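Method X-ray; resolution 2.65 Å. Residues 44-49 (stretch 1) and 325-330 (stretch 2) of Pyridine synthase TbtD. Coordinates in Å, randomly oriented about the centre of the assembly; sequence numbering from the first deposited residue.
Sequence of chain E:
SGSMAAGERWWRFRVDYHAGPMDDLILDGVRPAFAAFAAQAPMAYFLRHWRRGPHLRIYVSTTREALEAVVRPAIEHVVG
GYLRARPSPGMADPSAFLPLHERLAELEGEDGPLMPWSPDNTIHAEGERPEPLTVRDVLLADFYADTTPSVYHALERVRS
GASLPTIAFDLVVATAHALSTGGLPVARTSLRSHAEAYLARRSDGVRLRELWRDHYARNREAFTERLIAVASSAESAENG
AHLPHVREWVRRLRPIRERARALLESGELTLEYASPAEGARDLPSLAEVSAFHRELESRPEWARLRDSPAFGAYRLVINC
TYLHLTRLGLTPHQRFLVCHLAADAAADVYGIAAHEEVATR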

# COMPACT_ATOMS: atom_id res chain seq x y z
N ALA E 44 18.33 37.66 -20.63
CA ALA E 44 19.32 36.67 -20.25
C ALA E 44 19.14 36.19 -18.81
O ALA E 44 18.51 36.87 -17.98
CB ALA E 44 20.70 37.24 -20.45
N TYR E 45 19.67 35.01 -18.54
CA TYR E 45 19.73 34.48 -17.18
C TYR E 45 20.73 33.33 -17.10
O TYR E 45 21.14 32.76 -18.13
CB TYR E 45 18.34 34.04 -16.69
CG TYR E 45 17.79 32.73 -17.24
CD1 TYR E 45 17.11 32.68 -18.45
CD2 TYR E 45 17.89 31.55 -16.50
CE1 TYR E 45 16.57 31.48 -18.94
CE2 TYR E 45 17.35 30.34 -16.99
CZ TYR E 45 16.69 30.31 -18.21
OH TYR E 45 16.16 29.13 -18.69
N PHE E 46 21.13 33.00 -15.88
CA PHE E 46 22.08 31.93 -15.66
C PHE E 46 21.55 30.99 -14.58
O PHE E 46 20.73 31.40 -13.75
CB PHE E 46 23.48 32.47 -15.27
CG PHE E 46 23.45 33.53 -14.19
CD1 PHE E 46 23.62 33.19 -12.87
CD2 PHE E 46 23.24 34.87 -14.51
CE1 PHE E 46 23.58 34.16 -11.88
CE2 PHE E 46 23.20 35.84 -13.52
CZ PHE E 46 23.37 35.49 -12.21
N LEU E 47 22.00 29.75 -14.62
CA LEU E 47 21.72 28.77 -13.57
C LEU E 47 22.97 27.99 -13.14
O LEU E 47 23.89 27.74 -13.95
CB LEU E 47 20.66 27.78 -14.06
CG LEU E 47 19.29 28.32 -14.47
CD1 LEU E 47 18.54 27.25 -15.24
CD2 LEU E 47 18.50 28.79 -13.26
N ARG E 48 23.00 27.58 -11.87
CA ARG E 48 24.01 26.61 -11.42
C ARG E 48 23.53 25.19 -11.62
O ARG E 48 22.33 24.92 -11.49
CB ARG E 48 24.35 26.80 -9.95
CG ARG E 48 24.52 28.22 -9.55
CD ARG E 48 24.58 28.33 -8.07
NE ARG E 48 24.71 29.72 -7.66
CZ ARG E 48 25.50 30.14 -6.68
NH1 ARG E 48 26.27 29.27 -6.05
NH2 ARG E 48 25.54 31.42 -6.33
N HIS E 49 24.45 24.29 -11.93
CA HIS E 49 24.17 22.87 -11.99
C HIS E 49 25.44 22.02 -11.70
O HIS E 49 26.57 22.49 -11.87
CB HIS E 49 23.59 22.48 -13.35
CG HIS E 49 22.84 21.19 -13.33
ND1 HIS E 49 23.43 19.98 -13.63
CD2 HIS E 49 21.55 20.91 -13.03
CE1 HIS E 49 22.53 19.01 -13.52
NE2 HIS E 49 21.38 19.55 -13.16
N LEU E 325 16.62 31.13 -4.36
CA LEU E 325 17.56 30.88 -3.27
C LEU E 325 18.60 29.82 -3.68
O LEU E 325 19.77 29.98 -3.37
CB LEU E 325 16.82 30.43 -2.00
CG LEU E 325 15.68 31.33 -1.54
CD1 LEU E 325 14.96 30.78 -0.32
CD2 LEU E 325 16.14 32.76 -1.28
N THR E 326 18.19 28.77 -4.38
CA THR E 326 19.19 27.83 -4.89
C THR E 326 20.14 28.55 -5.86
O THR E 326 21.33 28.21 -5.96
CB THR E 326 18.52 26.59 -5.58
OG1 THR E 326 18.15 25.63 -4.59
CG2 THR E 326 19.46 25.91 -6.59
N ARG E 327 19.65 29.57 -6.55
CA ARG E 327 20.50 30.30 -7.48
C ARG E 327 21.47 31.22 -6.71
O ARG E 327 22.52 31.60 -7.23
CB ARG E 327 19.65 31.12 -8.44
CG ARG E 327 20.28 31.42 -9.77
CD ARG E 327 19.30 32.26 -10.55
NE ARG E 327 19.86 32.82 -11.77
CZ ARG E 327 19.39 33.91 -12.36
NH1 ARG E 327 18.36 34.55 -11.82
NH2 ARG E 327 19.95 34.37 -13.47
N LEU E 328 21.10 31.56 -5.48
CA LEU E 328 21.94 32.38 -4.61
C LEU E 328 23.05 31.57 -3.92
O LEU E 328 23.99 32.14 -3.37
CB LEU E 328 21.10 33.08 -3.53
CG LEU E 328 19.99 34.04 -3.97
CD1 LEU E 328 19.36 34.72 -2.76
CD2 LEU E 328 20.49 35.07 -4.95
N GLY E 329 22.93 30.24 -3.93
CA GLY E 329 23.91 29.38 -3.30
C GLY E 329 23.37 28.57 -2.13
O GLY E 329 24.05 27.66 -1.66
N LEU E 330 22.17 28.90 -1.65
CA LEU E 330 21.54 28.20 -0.52
C LEU E 330 21.47 26.70 -0.75
O LEU E 330 21.13 26.24 -1.84
CB LEU E 330 20.13 28.74 -0.26
CG LEU E 330 19.70 28.69 1.21
CD1 LEU E 330 20.50 29.72 2.00
CD2 LEU E 330 18.22 28.96 1.37

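Two arginines, one from each side, each reach across to the other stretch, and each ends on main-chain carbonyl oxygen there. Arg327, from the last turn of a helix, extends to the strand of residues 44-49; Arg48, from that strand, extends to the carbonyls at the end of the helix. The pair illustrates a general principle: a guanidinium group, with several N-H donors in one plane and two flat faces, can join a strand to a helix end through backbone oxygens, provided that its long aliphatic stem brings it to them.

Arg327 gives the fuller example. Its CA-to-CB bond points sideways, but chi1, chi2 and chi3 are all t, and the extended chain carries the end of the residue to the strand. There Arg327 NE donates to Phe46 O at 2.6 Å. The oxygen lies at the edge of the guanidinium, near its plane, as a good acceptor should, yet the N-H...O angle of 129° makes this a weak hydrogen bond despite its short length. The same group also serves as a cation over an aromatic ring. Arg327 CZ sits 4.2 Å from the centroid of the Phe46 ring and 7° off the ring normal, so CZ lies almost directly above the face, where the electrostatic potential of the ring is most negative; Arg327 NH2 comes within 3.5 Å of Phe46 CD2. Phe46 thus engages one arginine through both its carbonyl and its ring, its chi1 of 48° (p) placing the ring beneath the guanidinium. Proximity alone does not make a bond here: Phe46 N and Arg327 NH2 are 3.0 Å apart, but both are donors. Tyr45 adds a contact through its CB, 3.6 Å from Arg327 NH2, while NH1 and NH2 of Arg327 find hydrogen-bonding partners elsewhere in the structure.

Arg48 completes the exchange. Its CA-to-CB bond points toward the helix, and Arg48 NE, at 2.9 Å, and Arg48 NH2, at 3.2 Å, both donate to Arg327 O. Two donors thus converge on one acceptor, with angles of 124° and 120°, so both bonds are weak; Arg48 NH2 is also hydrogen-bonded elsewhere in the structure. The residue that gives a hydrogen bond through its side chain therefore receives two through its carbonyl.

The helix ends next to this arginine in a Schellman motif. Gly329 has a phi of 116°, Leu330 N donates to Leu325 O at 3.1 Å, and Gly329 N makes a weak bond to Thr326 O at 3.3 Å. A side chain at these backbone angles would be jammed against the preceding carbonyl oxygen, which by itself calls for glycine. The bare backbone also packs against Arg48, whose guanidinium has Gly329 CA and Leu328 C over one face, with Arg48 NH1 3.6 Å from Gly329 CA. Bonding and packing thus share a single planar group on each side, within a modest 334 Å² of buried surface.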